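Local structure of uroporphyrin-III C-methyltransferase (Thermus thermophilus, 1VE2) at residues G9-G13 with V115-A121; L125-H131 with L224-L229; L168-L173 with V200-P204; T180-A186 with A214-K220; E193-L197 with E208-S212. The protein probably transfers methyl groups from S-adenosyl-L-methionine to uroporphyrinogen III, an early step of corrinoid and sirohaem synthesis. All blocks are in the same frame, centred on the assembly; numbering follows the deposited sequence.

Contact 1: G9-G13 with V115-A121; sequences GAGFG and VTSAVGA
With CG lodged between its backbone N and carbonyl carbon (chi1 71°), Phe12 carries its ring across to segment 115-121, and a nearly perpendicular second torsion presents one ring face to the start of a helix. Two measurements establish a CH-pi contact: Ala121 CA lies 3.9 Å from the centroid of the Phe12 ring, and it sits only 7° off the ring normal, over the centre of the face. Ala121 CB adds a looser touch at Phe12 CD1, 4.0 Å away. Val115 approaches differently: its CG1 lies in the ring plane at the edge, 3.6 Å from Phe12 CD2, and the two side chains run side by side in the same direction. The backbones also come close. Gly11 CA approaches Val115 O at 3.2 Å in a CA-H...O contact, whereas Phe12 N is too poorly angled toward that oxygen for a hydrogen bond. Within 115-121, Gly120 N donates to Thr116 OG1 at 3.1 Å, a side-chain bond across the turn that leads into the helix.

Segment 9-13 leaves the parallel sheet at the end of strand 4-9, where Ala10 and Gly11 form a classic beta bulge opposite Gly87. Segment 115-121 follows strand 109-112 of the same sheet and leads into helix 119-124, while Ala118 packs on strand 155-159 of the mixed sheet; the contact therefore lies where the two sheets' domains meet.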
# COMPACT_ATOMS: atom_id res chain seq x y z
N GLY A 9 10.54 -3.37 -4.31
CA GLY A 9 10.05 -2.12 -3.78
C GLY A 9 10.97 -1.65 -2.66
O GLY A 9 11.30 -2.43 -1.76
N ALA A 10 11.38 -0.39 -2.71
CA ALA A 10 12.27 0.16 -1.69
C ALA A 10 11.50 0.84 -0.57
O ALA A 10 12.10 1.32 0.40
CB ALA A 10 13.25 1.15 -2.32
N GLY A 11 10.18 0.89 -0.67
CA GLY A 11 9.41 1.56 0.36
C GLY A 11 9.45 3.05 0.07
O GLY A 11 10.10 3.48 -0.87
N PHE A 12 8.78 3.85 0.90
CA PHE A 12 8.71 5.30 0.69
C PHE A 12 9.88 6.10 1.30
O PHE A 12 10.08 7.26 0.94
CB PHE A 12 7.40 5.82 1.28
CG PHE A 12 7.36 5.80 2.78
CD1 PHE A 12 7.90 6.84 3.53
CD2 PHE A 12 6.86 4.69 3.46
CE1 PHE A 12 7.94 6.79 4.92
CE2 PHE A 12 6.91 4.63 4.85
CZ PHE A 12 7.45 5.68 5.58
N GLY A 13 10.63 5.49 2.21
CA GLY A 13 11.72 6.21 2.84
C GLY A 13 12.93 5.40 3.25
O GLY A 13 13.56 4.74 2.43
N VAL A 115 6.31 -0.92 0.93
CA VAL A 115 5.34 0.00 1.52
C VAL A 115 5.24 1.15 0.50
O VAL A 115 6.24 1.77 0.16
CB VAL A 115 5.85 0.53 2.89
CG1 VAL A 115 4.98 1.66 3.38
CG2 VAL A 115 5.84 -0.62 3.91
N THR A 116 4.03 1.43 0.02
CA THR A 116 3.83 2.45 -1.01
C THR A 116 4.17 3.89 -0.65
O THR A 116 4.10 4.29 0.51
CB THR A 116 2.39 2.43 -1.55
OG1 THR A 116 1.48 2.76 -0.49
CG2 THR A 116 2.06 1.06 -2.12
N SER A 117 4.52 4.64 -1.70
CA SER A 117 4.90 6.05 -1.62
C SER A 117 3.75 6.92 -1.14
O SER A 117 3.98 8.00 -0.60
CB SER A 117 5.35 6.55 -3.00
OG SER A 117 6.47 5.83 -3.48
N ALA A 118 2.53 6.46 -1.37
CA ALA A 118 1.34 7.20 -0.97
C ALA A 118 0.87 6.68 0.38
O ALA A 118 1.29 7.17 1.42
CB ALA A 118 0.24 7.06 -2.02
N VAL A 119 0.00 5.67 0.34
CA VAL A 119 -0.56 5.05 1.53
C VAL A 119 0.44 4.74 2.64
O VAL A 119 0.17 4.98 3.82
CB VAL A 119 -1.31 3.75 1.16
CG1 VAL A 119 -1.82 3.05 2.40
CG2 VAL A 119 -2.47 4.08 0.21
N GLY A 120 1.59 4.19 2.27
CA GLY A 120 2.59 3.85 3.26
C GLY A 120 3.12 5.06 4.01
O GLY A 120 3.28 5.01 5.23
N ALA A 121 3.40 6.14 3.29
CA ALA A 121 3.92 7.35 3.91
C ALA A 121 2.91 7.94 4.88
O ALA A 121 3.25 8.32 6.00
CB ALA A 121 4.29 8.39 2.85

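Contact 2: L125-H131 with L224-L229; sequences LGLPLTH and LYGELL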
# COMPACT_ATOMS: atom_id res chain seq x y z
N LEU A 125 2.98 8.41 9.19
CA LEU A 125 2.72 9.63 9.94
C LEU A 125 1.48 9.48 10.81
O LEU A 125 1.04 10.43 11.45
CB LEU A 125 2.55 10.82 9.00
CG LEU A 125 3.82 11.27 8.28
CD1 LEU A 125 3.51 12.40 7.31
CD2 LEU A 125 4.85 11.71 9.30
N GLY A 126 0.93 8.26 10.83
CA GLY A 126 -0.25 7.98 11.63
C GLY A 126 -1.49 8.68 11.10
O GLY A 126 -2.38 9.05 11.87
N LEU A 127 -1.56 8.85 9.79
CA LEU A 127 -2.70 9.51 9.17
C LEU A 127 -3.57 8.52 8.39
O LEU A 127 -3.08 7.82 7.51
CB LEU A 127 -2.20 10.61 8.24
CG LEU A 127 -1.22 11.59 8.89
CD1 LEU A 127 -0.72 12.56 7.83
CD2 LEU A 127 -1.90 12.34 10.04
N PRO A 128 -4.88 8.47 8.71
CA PRO A 128 -5.82 7.56 8.04
C PRO A 128 -6.40 8.14 6.74
O PRO A 128 -6.48 9.36 6.58
CB PRO A 128 -6.90 7.37 9.10
CG PRO A 128 -7.00 8.75 9.69
CD PRO A 128 -5.53 9.17 9.83
N LEU A 129 -6.78 7.25 5.83
CA LEU A 129 -7.37 7.63 4.55
C LEU A 129 -8.87 7.44 4.62
O LEU A 129 -9.61 7.92 3.77
CB LEU A 129 -6.79 6.79 3.40
CG LEU A 129 -5.34 7.12 3.06
CD1 LEU A 129 -4.82 6.17 1.99
CD2 LEU A 129 -5.26 8.57 2.59
N THR A 130 -9.31 6.70 5.63
CA THR A 130 -10.73 6.45 5.84
C THR A 130 -11.00 6.59 7.33
O THR A 130 -10.10 6.38 8.14
CB THR A 130 -11.14 5.04 5.38
OG1 THR A 130 -10.33 4.07 6.05
CG2 THR A 130 -10.97 4.90 3.87
N HIS A 131 -12.24 6.93 7.68
CA HIS A 131 -12.61 7.10 9.08
C HIS A 131 -14.13 7.19 9.18
O HIS A 131 -14.77 7.82 8.34
CB HIS A 131 -11.96 8.36 9.65
CG HIS A 131 -12.07 8.49 11.14
ND1 HIS A 131 -12.99 9.32 11.75
CD2 HIS A 131 -11.41 7.86 12.13
CE1 HIS A 131 -12.88 9.20 13.06
NE2 HIS A 131 -11.93 8.32 13.32
N LEU A 224 -8.85 15.56 10.29
CA LEU A 224 -8.31 14.99 11.52
C LEU A 224 -6.79 15.10 11.60
O LEU A 224 -6.19 14.85 12.65
CB LEU A 224 -8.65 13.51 11.61
CG LEU A 224 -10.10 13.03 11.69
CD1 LEU A 224 -10.12 11.52 11.56
CD2 LEU A 224 -10.72 13.48 13.01
N TYR A 225 -6.16 15.48 10.49
CA TYR A 225 -4.71 15.54 10.43
C TYR A 225 -4.00 16.46 11.40
O TYR A 225 -2.88 16.16 11.83
CB TYR A 225 -4.29 15.83 8.99
CG TYR A 225 -4.50 14.65 8.05
CD1 TYR A 225 -5.28 13.55 8.43
CD2 TYR A 225 -3.93 14.63 6.77
CE1 TYR A 225 -5.47 12.46 7.57
CE2 TYR A 225 -4.12 13.55 5.91
CZ TYR A 225 -4.89 12.47 6.31
OH TYR A 225 -5.09 11.41 5.46
N GLY A 226 -4.63 17.57 11.77
CA GLY A 226 -4.01 18.49 12.71
C GLY A 226 -3.77 17.83 14.05
O GLY A 226 -2.71 17.99 14.66
N GLU A 227 -4.75 17.07 14.52
CA GLU A 227 -4.65 16.41 15.81
C GLU A 227 -3.81 15.13 15.76
O GLU A 227 -3.25 14.71 16.77
CB GLU A 227 -6.06 16.11 16.32
CG GLU A 227 -6.13 15.25 17.58
CD GLU A 227 -7.55 15.14 18.13
OE1 GLU A 227 -8.50 15.12 17.31
OE2 GLU A 227 -7.71 15.06 19.36
N LEU A 228 -3.68 14.53 14.58
CA LEU A 228 -2.92 13.30 14.44
C LEU A 228 -1.49 13.44 13.90
O LEU A 228 -0.64 12.59 14.16
CB LEU A 228 -3.68 12.32 13.54
CG LEU A 228 -4.93 11.70 14.16
CD1 LEU A 228 -5.64 10.83 13.12
CD2 LEU A 228 -4.54 10.86 15.37
N LEU A 229 -1.23 14.52 13.17
CA LEU A 229 0.08 14.74 12.58
C LEU A 229 1.28 14.70 13.53
O LEU A 229 2.28 14.04 13.24
CB LEU A 229 0.09 16.06 11.81
CG LEU A 229 1.38 16.29 11.01
CD1 LEU A 229 1.58 15.14 10.04
CD2 LEU A 229 1.30 17.62 10.28
O HOH W 1 2.99 11.40 13.09
O HOH W 2 -1.36 9.86 14.30
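Tyr225 and Leu127 bury more of their surface here than any other pair, and Leu127 lies over one face of the Tyr225 ring. Tyr225 CG stands anti to its carbonyl carbon (chi1 -72°), which carries the ring to Leu127 and its hydroxyl to Pro128. Leu127 CB is 4.0 Å from the centroid of the Tyr225 ring, 21° off its normal and displaced toward the rim, which marks a CH-pi contact. Leu127 CD1 and CD2 extend over the same ring, and beyond it CD2 reaches Leu228 CB at 3.9 Å. Tyr225 OH donates to Pro128 O at 2.7 Å. That acceptor lies at the ring edge, in its plane, but the hydroxyl stands 40° out of the carbonyl plane of Pro128. Ring rotation is thus limited by a bond at the edge and by leucine carbons over a face. Leu229, third in buried surface, contributes the CD1 that meets Leu127 CD1 at 4.1 Å. Farther along, Leu224 CD1 sits above the centre of the His131 ring, 3.7 Å from its centroid. A water bridges the backbones, donating to Gly126 O and to Leu228 O, both at 2.8 Å; Gly126, with positive phi, is the C-prime residue of a Schellman motif.

That motif ends helix 119-124. Helix 225-228 lies against the mixed sheet, Tyr225 on Ala183 of strand 181-186 and Leu229 on Val195 of strand 194-199, while Met90 of the second subunit packs on Pro128.

Contact 3: L168-L173 with V200-P204; sequences LKERLL and VEDLP
The 3-10 turn 200-202, which follows edge strand 194-199 of the mixed sheet, and the residue after it, Leu203, pack against helix 168-173, with Val200 and Leu203 directed toward Lys169 and Leu172. Leu203 N closes the turn by donating to Val200 O at 3.1 Å. Lys169 contributes its aliphatic chain. CG stands anti to the backbone N (chi1 -175°), so that the methylenes and the Leu203 side chain slide past each other in opposite directions, with Lys169 CB 3.8 Å from Leu203 CB. Lys169 CD then lies 3.1 Å from Leu203 O, a close carbon-oxygen approach with no hydrogen bond. Bends at chi3 (72°) and chi4 (-66°) bring NZ back to its own helix, where Lys169 NZ forms a salt bridge of 3.3 Å with Glu170 OE2, weak as a hydrogen bond. An alanine here has no methylenes beyond CB, which would probably open a gap beside Leu203 and leave the Glu170 carboxylate without this charge partner. Deeper in, Leu172 CD1 meets Leu203 CD1 at 3.7 Å, the two side chains crossing at about a right angle. Val200 CG1 touches both Leu172 CB and Leu173 CD2, each at 4.0 Å.

Behind this seam lies the sheet: Leu172 rests on Leu182, Leu216 and Leu156 of strands 181-186, 214-218 and 155-159, Leu203 also meets Leu182, and Val200 packs on Val218, so helix and turn together cover one face of these strands.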
# COMPACT_ATOMS: atom_id res chain seq x y z
N LEU A 168 -4.31 22.86 -10.79
CA LEU A 168 -4.58 21.88 -9.76
C LEU A 168 -5.83 22.19 -8.95
O LEU A 168 -6.73 21.36 -8.84
CB LEU A 168 -3.38 21.77 -8.81
CG LEU A 168 -3.52 20.74 -7.68
CD1 LEU A 168 -3.74 19.36 -8.27
CD2 LEU A 168 -2.27 20.77 -6.81
N LYS A 169 -5.89 23.39 -8.37
CA LYS A 169 -7.04 23.78 -7.57
C LYS A 169 -8.32 23.65 -8.38
O LYS A 169 -9.36 23.22 -7.87
CB LYS A 169 -6.90 25.22 -7.09
CG LYS A 169 -8.00 25.68 -6.14
CD LYS A 169 -7.77 27.09 -5.60
CE LYS A 169 -8.00 28.16 -6.66
NZ LYS A 169 -7.01 28.11 -7.77
N GLU A 170 -8.24 24.01 -9.66
CA GLU A 170 -9.40 23.94 -10.54
C GLU A 170 -9.97 22.53 -10.60
O GLU A 170 -11.14 22.30 -10.31
CB GLU A 170 -9.04 24.37 -11.98
CG GLU A 170 -7.81 25.25 -12.18
CD GLU A 170 -7.72 26.40 -11.19
OE1 GLU A 170 -8.76 27.02 -10.91
OE2 GLU A 170 -6.60 26.67 -10.70
N ARG A 171 -9.11 21.60 -11.01
CA ARG A 171 -9.49 20.21 -11.14
C ARG A 171 -10.00 19.57 -9.86
O ARG A 171 -10.90 18.74 -9.91
CB ARG A 171 -8.31 19.41 -11.72
CG ARG A 171 -8.46 19.11 -13.20
CD ARG A 171 -8.89 20.35 -13.98
NE ARG A 171 -9.38 20.03 -15.31
CZ ARG A 171 -9.96 20.92 -16.12
NH1 ARG A 171 -10.11 22.18 -15.73
NH2 ARG A 171 -10.39 20.55 -17.32
N LEU A 172 -9.42 19.94 -8.73
CA LEU A 172 -9.86 19.39 -7.45
C LEU A 172 -11.26 19.89 -7.15
O LEU A 172 -12.05 19.21 -6.48
CB LEU A 172 -8.91 19.79 -6.32
CG LEU A 172 -7.47 19.28 -6.36
CD1 LEU A 172 -6.73 19.78 -5.13
CD2 LEU A 172 -7.44 17.76 -6.40
N LEU A 173 -11.58 21.08 -7.65
CA LEU A 173 -12.90 21.67 -7.44
C LEU A 173 -13.97 20.86 -8.16
O LEU A 173 -15.15 20.94 -7.81
CB LEU A 173 -12.90 23.12 -7.94
CG LEU A 173 -12.05 24.09 -7.11
CD1 LEU A 173 -11.97 25.44 -7.80
CD2 LEU A 173 -12.65 24.23 -5.73
N VAL A 200 -8.69 23.19 -0.02
CA VAL A 200 -8.52 23.27 -1.47
C VAL A 200 -8.38 24.72 -1.94
O VAL A 200 -7.54 25.03 -2.77
CB VAL A 200 -9.70 22.62 -2.22
CG1 VAL A 200 -9.52 22.77 -3.72
CG2 VAL A 200 -9.80 21.14 -1.86
N GLU A 201 -9.22 25.59 -1.39
CA GLU A 201 -9.20 27.00 -1.78
C GLU A 201 -7.86 27.69 -1.52
O GLU A 201 -7.52 28.65 -2.20
CB GLU A 201 -10.32 27.76 -1.05
CG GLU A 201 -10.07 28.00 0.43
CD GLU A 201 -11.32 28.43 1.16
OE1 GLU A 201 -12.19 29.08 0.54
OE2 GLU A 201 -11.45 28.12 2.37
N ASP A 202 -7.11 27.19 -0.54
CA ASP A 202 -5.81 27.79 -0.22
C ASP A 202 -4.80 27.68 -1.36
O ASP A 202 -3.80 28.39 -1.36
CB ASP A 202 -5.22 27.16 1.04
CG ASP A 202 -6.11 27.35 2.25
OD1 ASP A 202 -6.74 28.42 2.37
OD2 ASP A 202 -6.16 26.43 3.09
N LEU A 203 -5.06 26.79 -2.31
CA LEU A 203 -4.16 26.60 -3.44
C LEU A 203 -4.26 27.79 -4.40
O LEU A 203 -5.27 28.48 -4.43
CB LEU A 203 -4.51 25.32 -4.20
CG LEU A 203 -4.44 23.98 -3.47
CD1 LEU A 203 -4.79 22.86 -4.44
CD2 LEU A 203 -3.05 23.76 -2.90
N PRO A 204 -3.20 28.04 -5.19
CA PRO A 204 -1.94 27.30 -5.26
C PRO A 204 -0.94 27.76 -4.19
O PRO A 204 0.07 27.10 -3.94
CB PRO A 204 -1.42 27.61 -6.66
CG PRO A 204 -2.65 28.03 -7.42
CD PRO A 204 -3.37 28.86 -6.40

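Contact 4: T180-A186 with A214-K220; sequences TPLALLA and ALLVVGK
Hydrogen bonds define the pairing of strands 181-186 and 214-218, whose axes approach to 4.4 Å with N-to-C directions 161° apart. Ala183 with Val217 and Leu185 with Leu215 are the hydrogen-bonded pairs, each held in both directions; the shortest bond runs from Leu215 N to Leu185 O at 2.6 Å, its donor tilted 34° from the carbonyl plane. Past them, Gly219 N donates to Pro181 O at 3.1 Å, nearly along the C=O axis, and extends the pairing beyond Val218. At the non-hydrogen-bonded pairs, CA-H...O contacts fill in, as where Leu216 CA approaches Ala183 O at 3.3 Å.

Apolar contacts divide between the two faces. On the face of Leu182, Leu184 and Ala186, Leu184 CD2 lies 4.0 Å from Leu216 CG with the side chains pointing the same way, whereas Leu182 and Leu216 cross at about a right angle. Ala186 CB meets Ala214 CB at 3.6 Å, at the closest CA pair of the two strands, consistent with the small side chains on both. On the other face, Leu185 CD1 crosses to Val217 CG2 at 4.1 Å.

Tight packing marks one end. Thr180 CG2, anti to its own N, presses on Gly219 CA at 3.5 Å, while Thr180 OG1 turns to Pro177 O. Gly219 has backbone angles that call for glycine.

The pair is the antiparallel centre of a mixed five-stranded sheet: 155-159 flanks 214-218 and 194-199 flanks 181-186, in the domain that follows the parallel sheet in this tetrapyrrole methylase.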
# COMPACT_ATOMS: atom_id res chain seq x y z
N THR A 180 -13.00 21.97 1.39
CA THR A 180 -12.51 20.65 1.77
C THR A 180 -11.07 20.65 2.28
O THR A 180 -10.17 21.21 1.66
CB THR A 180 -12.60 19.67 0.59
OG1 THR A 180 -13.95 19.62 0.11
CG2 THR A 180 -12.19 18.26 1.03
N PRO A 181 -10.84 20.02 3.45
CA PRO A 181 -9.50 19.94 4.03
C PRO A 181 -8.53 19.29 3.05
O PRO A 181 -8.88 18.32 2.38
CB PRO A 181 -9.73 19.08 5.27
CG PRO A 181 -11.11 19.45 5.69
CD PRO A 181 -11.85 19.47 4.37
N LEU A 182 -7.33 19.85 2.95
CA LEU A 182 -6.31 19.34 2.05
C LEU A 182 -4.94 19.35 2.71
O LEU A 182 -4.59 20.28 3.45
CB LEU A 182 -6.27 20.19 0.77
CG LEU A 182 -5.33 19.73 -0.35
CD1 LEU A 182 -5.87 20.18 -1.68
CD2 LEU A 182 -3.93 20.27 -0.12
N ALA A 183 -4.17 18.30 2.46
CA ALA A 183 -2.83 18.18 3.02
C ALA A 183 -1.79 18.01 1.94
O ALA A 183 -2.02 17.35 0.92
CB ALA A 183 -2.78 17.01 3.99
N LEU A 184 -0.63 18.62 2.14
CA LEU A 184 0.48 18.52 1.20
C LEU A 184 1.64 17.95 2.00
O LEU A 184 2.10 18.56 2.97
CB LEU A 184 0.84 19.90 0.64
CG LEU A 184 -0.23 20.58 -0.22
CD1 LEU A 184 0.26 21.96 -0.66
CD2 LEU A 184 -0.54 19.72 -1.44
N LEU A 185 2.11 16.77 1.62
CA LEU A 185 3.20 16.13 2.35
C LEU A 185 4.38 15.84 1.44
O LEU A 185 4.29 15.03 0.52
CB LEU A 185 2.70 14.83 2.99
CG LEU A 185 1.40 14.92 3.79
CD1 LEU A 185 0.21 14.90 2.84
CD2 LEU A 185 1.31 13.75 4.75
N ALA A 186 5.50 16.50 1.72
CA ALA A 186 6.69 16.32 0.91
C ALA A 186 7.81 15.64 1.68
O ALA A 186 7.96 15.83 2.89
CB ALA A 186 7.16 17.66 0.37
N ALA A 214 6.29 15.32 -3.68
CA ALA A 214 5.30 15.50 -2.63
C ALA A 214 3.99 14.77 -2.91
O ALA A 214 3.72 14.36 -4.04
CB ALA A 214 5.03 16.99 -2.44
N LEU A 215 3.20 14.60 -1.85
CA LEU A 215 1.91 13.92 -1.93
C LEU A 215 0.83 14.92 -1.57
O LEU A 215 1.06 15.87 -0.83
CB LEU A 215 1.83 12.79 -0.90
CG LEU A 215 2.75 11.58 -0.93
CD1 LEU A 215 2.46 10.69 0.27
CD2 LEU A 215 2.56 10.81 -2.23
N LEU A 216 -0.37 14.68 -2.09
CA LEU A 216 -1.52 15.52 -1.82
C LEU A 216 -2.65 14.60 -1.38
O LEU A 216 -2.87 13.55 -1.99
CB LEU A 216 -1.94 16.28 -3.07
CG LEU A 216 -3.17 17.20 -2.99
CD1 LEU A 216 -3.13 18.20 -4.16
CD2 LEU A 216 -4.45 16.38 -3.03
N VAL A 217 -3.33 14.97 -0.30
CA VAL A 217 -4.46 14.19 0.19
C VAL A 217 -5.60 15.17 0.45
O VAL A 217 -5.43 16.15 1.19
CB VAL A 217 -4.13 13.45 1.51
CG1 VAL A 217 -5.29 12.54 1.89
CG2 VAL A 217 -2.84 12.66 1.36
N VAL A 218 -6.76 14.92 -0.16
CA VAL A 218 -7.91 15.80 0.01
C VAL A 218 -9.18 15.02 0.39
O VAL A 218 -9.38 13.89 -0.05
CB VAL A 218 -8.13 16.64 -1.28
CG1 VAL A 218 -8.28 15.74 -2.49
CG2 VAL A 218 -9.35 17.56 -1.12
N GLY A 219 -10.01 15.64 1.22
CA GLY A 219 -11.24 15.00 1.65
C GLY A 219 -11.53 15.27 3.11
O GLY A 219 -10.65 15.71 3.85
N LYS A 220 -12.76 15.01 3.52
CA LYS A 220 -13.18 15.22 4.90
C LYS A 220 -12.29 14.56 5.95
O LYS A 220 -12.16 15.06 7.07
CB LYS A 220 -14.62 14.73 5.09
CG LYS A 220 -15.67 15.52 4.31
CD LYS A 220 -17.07 14.98 4.54
CE LYS A 220 -18.10 15.83 3.82
NZ LYS A 220 -19.48 15.32 4.06

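Contact 5: E193-L197 with E208-S212; sequences EAVRL and EGLPS
Glu208 meets Arg196 through its backbone: Glu208 O lies at the edge of the guanidinium, in its plane, 3.7 Å from Arg196 NH2, a distance at which no hydrogen bond is made. Gly209 continues along that edge. Its CA is also in the guanidinium plane, and its backbone angles are of the kind that call for glycine.

Leu210 carries most of this segment's share. Arg196 NH1 is modelled 2.8 Å from Leu210 N; both are donors, so the pair is no bond and the exact placement of the guanidinium is doubtful. As modelled, Leu210 CG stands over a face of that group, and the two side chains slide past each other in opposite directions. The arginine gets there with CG anti to the carbonyl carbon (chi1 -61°) and a bend at chi3. A serine in place of Arg196 would probably open a gap on this flank of Leu210.

Strand 194-199 is an edge of the mixed sheet, bonded through Ala194 and Arg196 to strand 181-186. Strands 194-199 and 214-218 flank 181-186 on opposite sides and run the same way, so the connection between them crosses over that strand, and Leu210 rests on Leu184 and Ala186 as it does so. Leu210 CD2 also touches Ala194 CB at 3.8 Å.

Pro211 follows, with Pro211 CD 4.2 Å from Ala194 CB and its ring packed on Arg187. Beyond it, Ser212 O accepts a hydrogen bond from Arg187 NH1.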
# COMPACT_ATOMS: atom_id res chain seq x y z
N GLU A 193 11.56 16.73 5.44
CA GLU A 193 10.15 16.38 5.41
C GLU A 193 9.32 17.61 5.76
O GLU A 193 9.61 18.31 6.73
CB GLU A 193 9.89 15.28 6.44
CG GLU A 193 8.42 14.99 6.68
CD GLU A 193 8.22 13.96 7.76
OE1 GLU A 193 8.66 12.80 7.57
OE2 GLU A 193 7.63 14.30 8.80
N ALA A 194 8.29 17.86 4.96
CA ALA A 194 7.43 19.02 5.19
C ALA A 194 5.96 18.69 4.95
O ALA A 194 5.60 18.08 3.94
CB ALA A 194 7.86 20.17 4.29
N VAL A 195 5.11 19.10 5.89
CA VAL A 195 3.67 18.87 5.79
C VAL A 195 2.91 20.18 5.98
O VAL A 195 3.19 20.94 6.91
CB VAL A 195 3.19 17.87 6.87
CG1 VAL A 195 1.69 17.69 6.78
CG2 VAL A 195 3.89 16.54 6.70
N ARG A 196 1.96 20.44 5.09
CA ARG A 196 1.14 21.65 5.18
C ARG A 196 -0.33 21.27 5.14
O ARG A 196 -0.77 20.54 4.25
CB ARG A 196 1.45 22.61 4.04
CG ARG A 196 2.89 23.10 4.01
CD ARG A 196 3.03 24.26 3.05
NE ARG A 196 4.33 24.27 2.38
CZ ARG A 196 4.68 25.15 1.45
NH1 ARG A 196 5.88 25.07 0.89
NH2 ARG A 196 3.84 26.11 1.09
N LEU A 197 -1.09 21.78 6.10
CA LEU A 197 -2.51 21.50 6.20
C LEU A 197 -3.34 22.74 5.92
O LEU A 197 -3.01 23.83 6.37
CB LEU A 197 -2.83 20.96 7.60
CG LEU A 197 -1.95 19.79 8.03
CD1 LEU A 197 -2.30 19.36 9.45
CD2 LEU A 197 -2.12 18.64 7.05
N GLU A 208 3.26 26.20 -3.63
CA GLU A 208 4.47 26.92 -4.03
C GLU A 208 5.46 27.09 -2.88
O GLU A 208 5.16 27.76 -1.89
CB GLU A 208 4.10 28.29 -4.61
CG GLU A 208 5.28 29.06 -5.17
CD GLU A 208 4.87 30.37 -5.82
OE1 GLU A 208 4.30 31.23 -5.12
OE2 GLU A 208 5.11 30.53 -7.03
N GLY A 209 6.63 26.49 -3.03
CA GLY A 209 7.65 26.58 -2.00
C GLY A 209 7.93 25.23 -1.37
O GLY A 209 8.96 25.01 -0.75
N LEU A 210 6.98 24.30 -1.54
CA LEU A 210 7.11 22.96 -0.99
C LEU A 210 8.15 22.13 -1.72
O LEU A 210 8.25 22.18 -2.94
CB LEU A 210 5.76 22.24 -1.08
CG LEU A 210 5.03 21.93 0.23
CD1 LEU A 210 3.82 21.06 -0.09
CD2 LEU A 210 5.95 21.21 1.20
N PRO A 211 8.95 21.35 -0.97
CA PRO A 211 9.98 20.49 -1.55
C PRO A 211 9.37 19.46 -2.51
O PRO A 211 8.16 19.45 -2.75
CB PRO A 211 10.58 19.82 -0.33
CG PRO A 211 10.52 20.88 0.68
CD PRO A 211 9.11 21.42 0.49
N SER A 212 10.22 18.59 -3.04
CA SER A 212 9.79 17.54 -3.95
C SER A 212 10.57 16.23 -3.74
O SER A 212 11.73 16.25 -3.32
CB SER A 212 9.95 17.99 -5.40
OG SER A 212 9.08 19.07 -5.70

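From the N terminus, contact 1 closes first, joining the loop after strand 4-9 to the start of helix 119-124 and enclosing most of the parallel-sheet domain. Contact 2 opens only then, joining the loop after that helix to helix 225-228, and its closure encircles contacts 3, 4 and 5. Inside that span, contact 3 ties helix 168-173 to the turn after strand 194-199, contact 4 pairs two central strands, and contact 5, nested within contact 4, joins strand 194-199 to the connection leading to 214-218. Contact 3 crosses both 4 and 5. Leu215 of contact 4 packs on Ala121 of contact 1, tying the mixed sheet to the domain junction. Contacts 1 and 2 both touch the second subunit.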